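Local coordinates for heme-binding protein A (Haemophilus parasuis 29755, PDB 3TPA), which probably binds glutathione as the periplasmic solute-binding protein of a bacterial uptake system, though it is called a heme-binding protein, at residues P281-V286 with N349-E354; H294-K299 with E373-D378; A340-A345 with I382-K387. The protein carries 1 engineered substitution. All coordinates share one frame; numbering follows the deposited sequence.

Contact 1. Residues P281-V286 with N349-E354; sequences PELNNV and NGFETE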
ATOM      1  N   PRO A 281      -7.948 -31.893   6.795  1.00 25.33           N
ATOM      2  CA  PRO A 281      -7.626 -33.243   6.318  1.00 30.55           C
ATOM      3  C   PRO A 281      -7.392 -33.331   4.809  1.00 30.57           C
ATOM      4  O   PRO A 281      -6.333 -33.792   4.398  1.00 36.39           O
ATOM      5  CB  PRO A 281      -8.852 -34.057   6.736  1.00 29.97           C
ATOM      6  CG  PRO A 281      -9.339 -33.347   7.972  1.00 32.52           C
ATOM      7  CD  PRO A 281      -9.109 -31.887   7.703  1.00 30.44           C
ATOM      8  N   GLU A 282      -8.346 -32.894   3.998  1.00 25.91           N
ATOM      9  CA  GLU A 282      -8.209 -33.021   2.542  1.00 24.05           C
ATOM     10  C   GLU A 282      -7.297 -31.939   1.957  1.00 23.83           C
ATOM     11  O   GLU A 282      -6.495 -32.188   1.041  1.00 22.84           O
ATOM     12  CB  GLU A 282      -9.584 -32.973   1.867  1.00 29.39           C
ATOM     13  CG  GLU A 282     -10.462 -34.188   2.145  1.00 36.18           C
ATOM     14  CD  GLU A 282     -11.181 -34.098   3.477  1.00 42.09           C
ATOM     15  OE1 GLU A 282     -11.498 -32.975   3.912  1.00 36.57           O
ATOM     16  OE2 GLU A 282     -11.441 -35.154   4.092  1.00 48.61           O
ATOM     17  N   LEU A 283      -7.409 -30.735   2.508  1.00 20.34           N
ATOM     18  CA  LEU A 283      -6.614 -29.601   2.044  1.00 17.94           C
ATOM     19  C   LEU A 283      -5.134 -29.716   2.411  1.00 21.98           C
ATOM     20  O   LEU A 283      -4.307 -28.945   1.924  1.00 18.26           O
ATOM     21  CB  LEU A 283      -7.196 -28.298   2.600  1.00 18.95           C
ATOM     22  CG  LEU A 283      -8.661 -28.015   2.212  1.00 22.94           C
ATOM     23  CD1 LEU A 283      -9.082 -26.649   2.724  1.00 20.92           C
ATOM     24  CD2 LEU A 283      -8.857 -28.082   0.707  1.00 21.30           C
ATOM     25  N   ASN A 284      -4.799 -30.660   3.288  1.00 17.73           N
ATOM     26  CA  ASN A 284      -3.392 -30.922   3.628  1.00 21.75           C
ATOM     27  C   ASN A 284      -2.640 -31.609   2.491  1.00 18.51           C
ATOM     28  O   ASN A 284      -1.416 -31.697   2.486  1.00 20.18           O
ATOM     29  CB  ASN A 284      -3.276 -31.770   4.901  1.00 25.65           C
ATOM     30  CG  ASN A 284      -1.836 -32.077   5.257  1.00 38.45           C
ATOM     31  OD1 ASN A 284      -1.336 -33.165   4.971  1.00 45.65           O
ATOM     32  ND2 ASN A 284      -1.152 -31.106   5.862  1.00 33.28           N
ATOM     33  N   ASN A 285      -3.403 -32.081   1.518  1.00 17.50           N
ATOM     34  CA  ASN A 285      -2.892 -32.866   0.413  1.00 18.54           C
ATOM     35  C   ASN A 285      -2.600 -31.987  -0.800  1.00 20.16           C
ATOM     36  O   ASN A 285      -3.490 -31.380  -1.373  1.00 20.65           O
ATOM     37  CB  ASN A 285      -3.921 -33.940   0.078  1.00 20.45           C
ATOM     38  CG  ASN A 285      -3.482 -34.843  -1.038  1.00 28.89           C
ATOM     39  OD1 ASN A 285      -3.032 -34.383  -2.081  1.00 22.10           O
ATOM     40  ND2 ASN A 285      -3.623 -36.145  -0.831  1.00 31.26           N
ATOM     41  N   VAL A 286      -1.341 -31.917  -1.196  1.00 20.76           N
ATOM     42  CA  VAL A 286      -0.941 -30.964  -2.234  1.00 20.25           C
ATOM     43  C   VAL A 286      -1.683 -31.184  -3.557  1.00 22.80           C
ATOM     44  O   VAL A 286      -2.007 -30.231  -4.269  1.00 19.43           O
ATOM     45  CB  VAL A 286       0.585 -31.003  -2.471  1.00 25.78           C
ATOM     46  CG1 VAL A 286       1.008 -32.393  -2.872  1.00 33.37           C
ATOM     47  CG2 VAL A 286       0.993 -30.003  -3.543  1.00 20.24           C
ATOM     48  N   ASN A 349     -14.741 -39.578  -5.117  1.00 34.02           N
ATOM     49  CA  ASN A 349     -16.032 -38.900  -4.967  1.00 37.46           C
ATOM     50  C   ASN A 349     -15.898 -37.485  -4.395  1.00 33.77           C
ATOM     51  O   ASN A 349     -16.878 -36.899  -3.942  1.00 30.92           O
ATOM     52  CB  ASN A 349     -16.971 -39.723  -4.077  1.00 44.19           C
ATOM     53  CG  ASN A 349     -17.079 -41.165  -4.526  1.00 55.26           C
ATOM     54  OD1 ASN A 349     -17.305 -41.444  -5.704  1.00 53.95           O
ATOM     55  ND2 ASN A 349     -16.900 -42.093  -3.588  1.00 59.86           N
ATOM     56  N   GLY A 350     -14.678 -36.951  -4.404  1.00 32.56           N
ATOM     57  CA  GLY A 350     -14.411 -35.652  -3.817  1.00 24.18           C
ATOM     58  C   GLY A 350     -14.701 -35.655  -2.325  1.00 26.87           C
ATOM     59  O   GLY A 350     -14.460 -36.647  -1.634  1.00 29.63           O
ATOM     60  N   PHE A 351     -15.239 -34.546  -1.831  1.00 24.60           N
ATOM     61  CA  PHE A 351     -15.458 -34.373  -0.400  1.00 24.58           C
ATOM     62  C   PHE A 351     -16.295 -33.119  -0.114  1.00 23.38           C
ATOM     63  O   PHE A 351     -16.622 -32.361  -1.016  1.00 24.70           O
ATOM     64  CB  PHE A 351     -14.106 -34.303   0.333  1.00 25.89           C
ATOM     65  CG  PHE A 351     -13.206 -33.194  -0.152  1.00 28.46           C
ATOM     66  CD1 PHE A 351     -13.230 -31.949   0.454  1.00 28.92           C
ATOM     67  CD2 PHE A 351     -12.340 -33.397  -1.218  1.00 28.14           C
ATOM     68  CE1 PHE A 351     -12.400 -30.927   0.008  1.00 25.73           C
ATOM     69  CE2 PHE A 351     -11.514 -32.375  -1.670  1.00 24.98           C
ATOM     70  CZ  PHE A 351     -11.547 -31.143  -1.055  1.00 23.49           C
ATOM     71  N   GLU A 352     -16.647 -32.909   1.148  1.00 24.68           N
ATOM     72  CA  GLU A 352     -17.399 -31.724   1.516  1.00 26.74           C
ATOM     73  C   GLU A 352     -16.474 -30.747   2.223  1.00 26.77           C
ATOM     74  O   GLU A 352     -15.555 -31.147   2.937  1.00 28.72           O
ATOM     75  CB  GLU A 352     -18.585 -32.070   2.427  1.00 34.98           C
ATOM     76  CG  GLU A 352     -19.593 -33.066   1.847  1.00 40.68           C
ATOM     77  CD  GLU A 352     -20.613 -33.507   2.889  1.00 55.74           C
ATOM     78  OE1 GLU A 352     -20.210 -33.750   4.047  1.00 52.16           O
ATOM     79  OE2 GLU A 352     -21.817 -33.593   2.562  1.00 66.96           O
ATOM     80  N   THR A 353     -16.727 -29.463   2.030  1.00 24.63           N
ATOM     81  CA  THR A 353     -15.892 -28.428   2.635  1.00 24.41           C
ATOM     82  C   THR A 353     -16.694 -27.127   2.738  1.00 20.87           C
ATOM     83  O   THR A 353     -17.910 -27.140   2.578  1.00 25.73           O
ATOM     84  CB  THR A 353     -14.572 -28.230   1.847  1.00 24.72           C
ATOM     85  OG1 THR A 353     -13.718 -27.328   2.556  1.00 26.00           O
ATOM     86  CG2 THR A 353     -14.841 -27.685   0.438  1.00 22.45           C
ATOM     87  N   GLU A 354     -16.022 -26.016   3.019  1.00 23.65           N
ATOM     88  CA  GLU A 354     -16.689 -24.733   3.169  1.00 24.30           C
ATOM     89  C   GLU A 354     -15.886 -23.636   2.501  1.00 22.46           C
ATOM     90  O   GLU A 354     -14.661 -23.688   2.457  1.00 22.01           O
ATOM     91  CB  GLU A 354     -16.834 -24.358   4.645  1.00 33.44           C
ATOM     92  CG  GLU A 354     -17.655 -25.291   5.507  1.00 46.20           C
ATOM     93  CD  GLU A 354     -17.719 -24.810   6.955  1.00 62.56           C
ATOM     94  OE1 GLU A 354     -16.665 -24.416   7.504  1.00 67.05           O
ATOM     95  OE2 GLU A 354     -18.827 -24.805   7.537  1.00 64.99           O
TER
HETATM   96  O   HOH W   1     -13.377 -31.523   5.076  1.00 41.83           O
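E282 lays its aliphatic stem across one face of the F351 ring, where the loop 281-286 rests on strand 351-356. Its CB stands 3.8 Å from the centroid of that ring and only 5° off the normal, a CH-pi contact, and E282 CG reaches F351 CG at 3.7 Å. The side chain is bent at chi2, which carries the carboxylate outward past the CD1 side of the ring, toward a water, with the two planes 25° apart. E282 and F351 run past each other in opposite directions, and E282 OE1 ends 4.0 Å from F351 CD1. The water finishes the link: it donates to E282 OE1 at 2.6 Å and to the backbone O of E352 at 3.1 Å, tying the carboxylate to the strand. L283 follows from the same turn, its CD2 meeting F351 CZ obliquely at 4.4 Å. The type I turn from E282 to N285 is closed by N285 N to E282 O at 3.1 Å, and it presents both side chains to the ring. N285 then serves as N-cap of helix 286-294, its OD1 accepting from V288 N. F351 CG sits between its backbone N and carbonyl carbon (chi1 58°), which points the ring at the turn. Its surroundings are completed by V288 of helix 286-294 and by V384 of strand 384-389, the parallel neighbour that F351 also bonds through its backbone.

Contact 2. Residues H294-K299 with E373-D378; sequences HATDKK and EIIQAD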
ATOM      1  N   HIS A 294      -6.821 -25.913 -10.366  1.00 15.20           N
ATOM      2  CA  HIS A 294      -7.272 -26.194 -11.732  1.00 17.91           C
ATOM      3  C   HIS A 294      -8.756 -25.920 -11.924  1.00 17.02           C
ATOM      4  O   HIS A 294      -9.185 -25.637 -13.029  1.00 22.62           O
ATOM      5  CB  HIS A 294      -6.989 -27.653 -12.145  1.00 15.59           C
ATOM      6  CG  HIS A 294      -5.589 -27.894 -12.608  1.00 14.62           C
ATOM      7  ND1 HIS A 294      -5.089 -27.357 -13.775  1.00 18.63           N
ATOM      8  CD2 HIS A 294      -4.585 -28.619 -12.068  1.00 19.26           C
ATOM      9  CE1 HIS A 294      -3.832 -27.731 -13.928  1.00 18.45           C
ATOM     10  NE2 HIS A 294      -3.505 -28.508 -12.914  1.00 22.85           N
ATOM     11  N   ALA A 295      -9.537 -26.025 -10.851  1.00 15.24           N
ATOM     12  CA  ALA A 295     -10.979 -25.819 -10.934  1.00 18.47           C
ATOM     13  C   ALA A 295     -11.388 -24.417 -10.497  1.00 18.61           C
ATOM     14  O   ALA A 295     -12.522 -24.201 -10.097  1.00 17.10           O
ATOM     15  CB  ALA A 295     -11.718 -26.863 -10.115  1.00 14.59           C
ATOM     16  N   THR A 296     -10.446 -23.481 -10.553  1.00 16.36           N
ATOM     17  CA  THR A 296     -10.712 -22.079 -10.240  1.00 12.99           C
ATOM     18  C   THR A 296     -10.643 -21.310 -11.557  1.00 18.11           C
ATOM     19  O   THR A 296      -9.578 -21.176 -12.161  1.00 14.50           O
ATOM     20  CB  THR A 296      -9.709 -21.498  -9.186  1.00 11.75           C
ATOM     21  OG1 THR A 296      -9.776 -22.266  -7.981  1.00 15.72           O
ATOM     22  CG2 THR A 296     -10.040 -20.040  -8.838  1.00 13.04           C
ATOM     23  N   ASP A 297     -11.805 -20.843 -12.016  1.00 16.22           N
ATOM     24  CA  ASP A 297     -11.920 -20.116 -13.279  1.00 15.13           C
ATOM     25  C   ASP A 297     -11.582 -18.655 -13.014  1.00 18.65           C
ATOM     26  O   ASP A 297     -12.466 -17.861 -12.719  1.00 13.23           O
ATOM     27  CB  ASP A 297     -13.359 -20.218 -13.805  1.00 15.26           C
ATOM     28  CG  ASP A 297     -13.477 -19.848 -15.280  1.00 22.91           C
ATOM     29  OD1 ASP A 297     -12.605 -19.124 -15.791  1.00 19.25           O
ATOM     30  OD2 ASP A 297     -14.461 -20.272 -15.927  1.00 26.04           O
ATOM     31  N   LYS A 298     -10.299 -18.306 -13.092  1.00 17.77           N
ATOM     32  CA  LYS A 298      -9.858 -16.964 -12.719  1.00 13.08           C
ATOM     33  C   LYS A 298     -10.389 -15.894 -13.680  1.00 13.93           C
ATOM     34  O   LYS A 298     -10.787 -14.818 -13.251  1.00 15.09           O
ATOM     35  CB  LYS A 298      -8.329 -16.888 -12.632  1.00 13.65           C
ATOM     36  CG  LYS A 298      -7.691 -17.902 -11.648  1.00 10.55           C
ATOM     37  CD  LYS A 298      -6.160 -17.802 -11.616  1.00 16.30           C
ATOM     38  CE  LYS A 298      -5.540 -18.953 -10.812  1.00 14.43           C
ATOM     39  NZ  LYS A 298      -4.069 -18.762 -10.608  1.00 23.08           N
ATOM     40  N   LYS A 299     -10.372 -16.182 -14.979  1.00 15.50           N
ATOM     41  CA  LYS A 299     -10.878 -15.224 -15.964  1.00 20.00           C
ATOM     42  C   LYS A 299     -12.363 -14.915 -15.729  1.00 16.81           C
ATOM     43  O   LYS A 299     -12.766 -13.759 -15.781  1.00 15.79           O
ATOM     44  CB  LYS A 299     -10.685 -15.739 -17.389  1.00 26.38           C
ATOM     45  CG  LYS A 299     -11.131 -14.757 -18.486  1.00 38.23           C
ATOM     46  CD  LYS A 299     -11.246 -15.457 -19.844  1.00 47.85           C
ATOM     47  CE  LYS A 299     -11.538 -14.473 -20.976  1.00 54.75           C
ATOM     48  NZ  LYS A 299     -12.840 -13.761 -20.831  1.00 57.97           N
ATOM     49  N   GLU A 373     -19.375 -17.758  -5.137  1.00 24.41           N
ATOM     50  CA  GLU A 373     -20.427 -18.486  -5.854  1.00 20.09           C
ATOM     51  C   GLU A 373     -19.892 -19.160  -7.110  1.00 23.08           C
ATOM     52  O   GLU A 373     -20.241 -20.301  -7.419  1.00 25.65           O
ATOM     53  CB  GLU A 373     -21.585 -17.542  -6.222  1.00 20.20           C
ATOM     54  CG  GLU A 373     -22.490 -17.215  -5.062  1.00 22.83           C
ATOM     55  CD  GLU A 373     -23.459 -16.089  -5.367  1.00 31.64           C
ATOM     56  OE1 GLU A 373     -23.397 -15.525  -6.482  1.00 27.66           O
ATOM     57  OE2 GLU A 373     -24.277 -15.758  -4.481  1.00 26.31           O
ATOM     58  N   ILE A 374     -19.051 -18.444  -7.845  1.00 21.81           N
ATOM     59  CA  ILE A 374     -18.488 -18.975  -9.090  1.00 21.80           C
ATOM     60  C   ILE A 374     -17.642 -20.199  -8.786  1.00 23.07           C
ATOM     61  O   ILE A 374     -17.751 -21.256  -9.429  1.00 23.30           O
ATOM     62  CB  ILE A 374     -17.620 -17.914  -9.802  1.00 27.39           C
ATOM     63  CG1 ILE A 374     -18.511 -16.827 -10.405  1.00 25.51           C
ATOM     64  CG2 ILE A 374     -16.742 -18.550 -10.892  1.00 32.11           C
ATOM     65  CD1 ILE A 374     -17.766 -15.592 -10.769  1.00 23.29           C
ATOM     66  N   ILE A 375     -16.802 -20.063  -7.775  1.00 25.62           N
ATOM     67  CA  ILE A 375     -15.941 -21.164  -7.360  1.00 22.51           C
ATOM     68  C   ILE A 375     -16.761 -22.351  -6.866  1.00 21.33           C
ATOM     69  O   ILE A 375     -16.508 -23.477  -7.253  1.00 20.62           O
ATOM     70  CB  ILE A 375     -14.946 -20.698  -6.291  1.00 26.51           C
ATOM     71  CG1 ILE A 375     -13.803 -19.951  -6.969  1.00 26.61           C
ATOM     72  CG2 ILE A 375     -14.393 -21.868  -5.527  1.00 33.64           C
ATOM     73  CD1 ILE A 375     -13.503 -18.627  -6.329  1.00 35.41           C
ATOM     74  N   GLN A 376     -17.759 -22.088  -6.027  1.00 22.57           N
ATOM     75  CA  GLN A 376     -18.651 -23.143  -5.552  1.00 24.62           C
ATOM     76  C   GLN A 376     -19.239 -23.984  -6.706  1.00 23.98           C
ATOM     77  O   GLN A 376     -19.285 -25.214  -6.616  1.00 24.06           O
ATOM     78  CB  GLN A 376     -19.781 -22.546  -4.708  1.00 19.91           C
ATOM     79  CG  GLN A 376     -20.852 -23.541  -4.285  1.00 18.71           C
ATOM     80  CD  GLN A 376     -21.994 -22.862  -3.536  1.00 25.18           C
ATOM     81  OE1 GLN A 376     -22.538 -21.862  -3.994  1.00 22.63           O
ATOM     82  NE2 GLN A 376     -22.345 -23.391  -2.373  1.00 21.68           N
ATOM     83  N   ALA A 377     -19.671 -23.323  -7.779  1.00 18.63           N
ATOM     84  CA  ALA A 377     -20.314 -24.011  -8.915  1.00 22.49           C
ATOM     85  C   ALA A 377     -19.359 -24.899  -9.693  1.00 24.22           C
ATOM     86  O   ALA A 377     -19.730 -25.997 -10.120  1.00 26.55           O
ATOM     87  CB  ALA A 377     -20.978 -23.002  -9.870  1.00 18.05           C
ATOM     88  N   ASP A 378     -18.134 -24.423  -9.903  1.00 18.71           N
ATOM     89  CA  ASP A 378     -17.123 -25.233 -10.585  1.00 18.68           C
ATOM     90  C   ASP A 378     -16.629 -26.354  -9.680  1.00 22.68           C
ATOM     91  O   ASP A 378     -16.508 -27.502 -10.106  1.00 24.42           O
ATOM     92  CB  ASP A 378     -15.958 -24.373 -11.080  1.00 19.01           C
ATOM     93  CG  ASP A 378     -16.336 -23.532 -12.289  1.00 27.42           C
ATOM     94  OD1 ASP A 378     -17.145 -24.023 -13.100  1.00 26.93           O
ATOM     95  OD2 ASP A 378     -15.841 -22.389 -12.427  1.00 21.47           O
TER
HETATM   96  O   HOH W   2     -14.116 -21.719 -10.562  1.00 18.48           O
HETATM   97  O   HOH W   3     -16.455 -21.351 -14.883  1.00 19.59           O
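Two waters bridge D378 to the short connection between helices 286-294 and 298-306, at the point where helix 368-381 packs against it. D378 OD2 accepts from both waters. The first also donates to A295 O and accepts from D297 N, so it satisfies backbone atoms on either side of T296. The second donates to D297 OD2 at 2.5 Å as well as to D378 OD2 at 2.7 Å, mediating between two carboxylates whose OD2 atoms are 4.3 Å apart; their like charges would otherwise probably push them apart. D378 OD1 has its own partner, a salt bridge to K381, which likely eases that repulsion. Beside this polar bridge the contact is apolar, T296 CG2 facing I375 CG1 at 4.2 Å, with I301 of helix 298-306 touching both. Further out, T296 and D297 are each held by a helix. T296 OG1 bonds back to L292 O, while D297, the centre of an inverse gamma turn, is the N-cap of helix 298-306. Its CG lies anti to the backbone N (chi1 -163°), and OD1 accepts a hydrogen bond from A300 N. D297 CB sits 3.6 Å from D378 OD2, and D378 CB lies equally near A295 O.

Contact 3. Residues A340-A345 with I382-K387; sequences ALLAEA and IGVKAK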
ATOM      1  N   ALA A 340      -9.531 -35.566 -12.247  1.00 22.42           N
ATOM      2  CA  ALA A 340      -8.566 -36.656 -12.351  1.00 28.72           C
ATOM      3  C   ALA A 340      -7.501 -36.580 -11.239  1.00 29.20           C
ATOM      4  O   ALA A 340      -7.165 -37.584 -10.623  1.00 28.08           O
ATOM      5  CB  ALA A 340      -7.919 -36.652 -13.727  1.00 33.16           C
ATOM      6  N   LEU A 341      -6.989 -35.377 -10.983  1.00 25.03           N
ATOM      7  CA  LEU A 341      -6.049 -35.138  -9.892  1.00 24.76           C
ATOM      8  C   LEU A 341      -6.643 -35.521  -8.549  1.00 22.58           C
ATOM      9  O   LEU A 341      -5.960 -36.098  -7.715  1.00 24.17           O
ATOM     10  CB  LEU A 341      -5.614 -33.675  -9.844  1.00 25.13           C
ATOM     11  CG  LEU A 341      -4.164 -33.366 -10.178  1.00 29.35           C
ATOM     12  CD1 LEU A 341      -3.901 -31.885 -10.016  1.00 25.65           C
ATOM     13  CD2 LEU A 341      -3.231 -34.189  -9.308  1.00 29.77           C
ATOM     14  N   LEU A 342      -7.913 -35.192  -8.343  1.00 20.02           N
ATOM     15  CA  LEU A 342      -8.621 -35.584  -7.122  1.00 20.67           C
ATOM     16  C   LEU A 342      -8.657 -37.104  -6.921  1.00 26.65           C
ATOM     17  O   LEU A 342      -8.433 -37.605  -5.809  1.00 26.39           O
ATOM     18  CB  LEU A 342     -10.045 -35.033  -7.122  1.00 20.58           C
ATOM     19  CG  LEU A 342     -10.204 -33.581  -6.673  1.00 20.35           C
ATOM     20  CD1 LEU A 342     -11.686 -33.199  -6.608  1.00 16.23           C
ATOM     21  CD2 LEU A 342      -9.546 -33.385  -5.326  1.00 15.63           C
ATOM     22  N   ALA A 343      -8.958 -37.837  -7.991  1.00 24.77           N
ATOM     23  CA  ALA A 343      -8.931 -39.301  -7.941  1.00 21.16           C
ATOM     24  C   ALA A 343      -7.532 -39.768  -7.554  1.00 22.95           C
ATOM     25  O   ALA A 343      -7.353 -40.558  -6.632  1.00 28.49           O
ATOM     26  CB  ALA A 343      -9.346 -39.897  -9.305  1.00 18.59           C
ATOM     27  N   GLU A 344      -6.540 -39.258  -8.267  1.00 24.22           N
ATOM     28  CA  GLU A 344      -5.144 -39.533  -7.964  1.00 23.16           C
ATOM     29  C   GLU A 344      -4.794 -39.332  -6.486  1.00 30.04           C
ATOM     30  O   GLU A 344      -4.051 -40.123  -5.910  1.00 26.98           O
ATOM     31  CB  GLU A 344      -4.240 -38.675  -8.847  1.00 20.29           C
ATOM     32  CG  GLU A 344      -2.777 -39.009  -8.729  1.00 21.88           C
ATOM     33  CD  GLU A 344      -1.931 -38.310  -9.773  1.00 25.40           C
ATOM     34  OE1 GLU A 344      -2.470 -37.885 -10.814  1.00 19.28           O
ATOM     35  OE2 GLU A 344      -0.711 -38.192  -9.558  1.00 28.33           O
ATOM     36  N   ALA A 345      -5.330 -38.275  -5.878  1.00 28.10           N
ATOM     37  CA  ALA A 345      -5.045 -37.958  -4.478  1.00 29.87           C
ATOM     38  C   ALA A 345      -5.830 -38.845  -3.507  1.00 28.88           C
ATOM     39  O   ALA A 345      -5.672 -38.727  -2.297  1.00 27.55           O
ATOM     40  CB  ALA A 345      -5.336 -36.472  -4.194  1.00 28.13           C
ATOM     41  N   ILE A 382     -16.690 -31.077  -9.865  1.00 26.14           N
ATOM     42  CA  ILE A 382     -15.664 -32.110  -9.679  1.00 27.44           C
ATOM     43  C   ILE A 382     -15.864 -32.881  -8.383  1.00 24.32           C
ATOM     44  O   ILE A 382     -14.969 -33.571  -7.919  1.00 28.10           O
ATOM     45  CB  ILE A 382     -14.225 -31.565  -9.750  1.00 26.80           C
ATOM     46  CG1 ILE A 382     -13.919 -30.664  -8.548  1.00 27.21           C
ATOM     47  CG2 ILE A 382     -13.992 -30.845 -11.066  1.00 29.73           C
ATOM     48  CD1 ILE A 382     -12.445 -30.316  -8.424  1.00 24.32           C
ATOM     49  N   GLY A 383     -17.053 -32.756  -7.806  1.00 22.00           N
ATOM     50  CA  GLY A 383     -17.411 -33.530  -6.635  1.00 23.49           C
ATOM     51  C   GLY A 383     -17.022 -32.902  -5.315  1.00 22.68           C
ATOM     52  O   GLY A 383     -17.136 -33.537  -4.270  1.00 26.11           O
ATOM     53  N   VAL A 384     -16.547 -31.659  -5.355  1.00 22.73           N
ATOM     54  CA  VAL A 384     -16.231 -30.946  -4.113  1.00 20.81           C
ATOM     55  C   VAL A 384     -17.433 -30.098  -3.707  1.00 26.78           C
ATOM     56  O   VAL A 384     -17.765 -29.112  -4.377  1.00 23.16           O
ATOM     57  CB  VAL A 384     -15.002 -30.034  -4.248  1.00 19.28           C
ATOM     58  CG1 VAL A 384     -14.880 -29.122  -3.018  1.00 17.10           C
ATOM     59  CG2 VAL A 384     -13.740 -30.852  -4.440  1.00 19.39           C
ATOM     60  N   LYS A 385     -18.073 -30.477  -2.603  1.00 28.35           N
ATOM     61  CA  LYS A 385     -19.300 -29.818  -2.174  1.00 24.93           C
ATOM     62  C   LYS A 385     -18.998 -28.783  -1.107  1.00 28.20           C
ATOM     63  O   LYS A 385     -18.905 -29.110   0.077  1.00 28.40           O
ATOM     64  CB  LYS A 385     -20.298 -30.832  -1.627  1.00 36.19           C
ATOM     65  CG  LYS A 385     -20.668 -31.936  -2.607  1.00 44.19           C
ATOM     66  CD  LYS A 385     -19.875 -33.208  -2.340  1.00 49.61           C
ATOM     67  CE  LYS A 385     -20.220 -34.291  -3.355  1.00 49.67           C
ATOM     68  NZ  LYS A 385     -19.227 -35.410  -3.340  1.00 43.78           N
ATOM     69  N   ALA A 386     -18.866 -27.534  -1.531  1.00 21.33           N
ATOM     70  CA  ALA A 386     -18.453 -26.460  -0.639  1.00 22.17           C
ATOM     71  C   ALA A 386     -19.614 -25.513  -0.342  1.00 31.36           C
ATOM     72  O   ALA A 386     -20.105 -24.809  -1.230  1.00 33.80           O
ATOM     73  CB  ALA A 386     -17.283 -25.695  -1.260  1.00 22.86           C
ATOM     74  N   LYS A 387     -20.056 -25.510   0.909  1.00 25.31           N
ATOM     75  CA  LYS A 387     -21.091 -24.596   1.370  1.00 23.74           C
ATOM     76  C   LYS A 387     -20.511 -23.197   1.598  1.00 26.64           C
ATOM     77  O   LYS A 387     -19.429 -23.055   2.167  1.00 23.92           O
ATOM     78  CB  LYS A 387     -21.686 -25.129   2.672  1.00 31.87           C
ATOM     79  CG  LYS A 387     -22.970 -24.439   3.107  1.00 40.54           C
ATOM     80  CD  LYS A 387     -23.578 -25.139   4.305  1.00 44.24           C
ATOM     81  CE  LYS A 387     -24.924 -24.547   4.669  1.00 53.57           C
ATOM     82  NZ  LYS A 387     -25.861 -25.617   5.116  1.00 61.88           N
TER
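This is a small apolar contact between a helix and the entry to an edge strand: L342, on the last turns of helix 335-344, sets its CD1 against both I382 and V384, where helix 368-381 gives way to strand 384-389. L342 CD1 meets I382 CD1 at 3.5 Å, tighter than the usual van der Waals distance, and V384 CG2 at 3.8 Å. The leucine and isoleucine side chains cross at about a right angle. One methyl of L342 carries the whole meeting, and it also lies 3.6 Å from the carbonyl O of I382. In I382, CG1 sits between its own N and carbonyl carbon (chi1 68°), and the extended chi2 carries CD1 out to L342. Between the two hydrophobic residues G383 turns the chain with positive phi; it is the C-prime residue of the Schellman motif that ends helix 368-381, with V384 N bonded to W379 O and G383 N to A380 O. K385 folds back over the turn, its NZ donating to G383 O at 3.0 Å with a C=O...N angle of 131° and a tilt of 28° from the carbonyl plane. Helix 335-344 lies on I382 through L335 and A338 too, while L342 touches A291 of helix 286-294. On the sheet side V384 and A386 pack on T353 of strand 351-356, the inner neighbour of this outermost strand.

Contacts 1 and 3 are close, their centres 7 Å apart, and meet through the sheet: strands 351-356 and 384-389 are parallel neighbours, with F351 O probably bonded to K385 N and T353 N to K385 O. Contact 2 lies 16 Å from contact 1 and 13 Å from contact 3, centre to centre; it reaches contact 3 through Q376 NE2 to A386 O and A295 against I382. In chain order come 281-286, 294-299, 340-345, 349-354, 373-378 and 382-387, so every pair of contacts interleaves. Strand 351-356, helix 368-381 and strand 384-389 form a beta-alpha-beta crossover; round it the contacts pack helices against the outer edge of one lobe's sheet, at the periphery of the solute-binding fold.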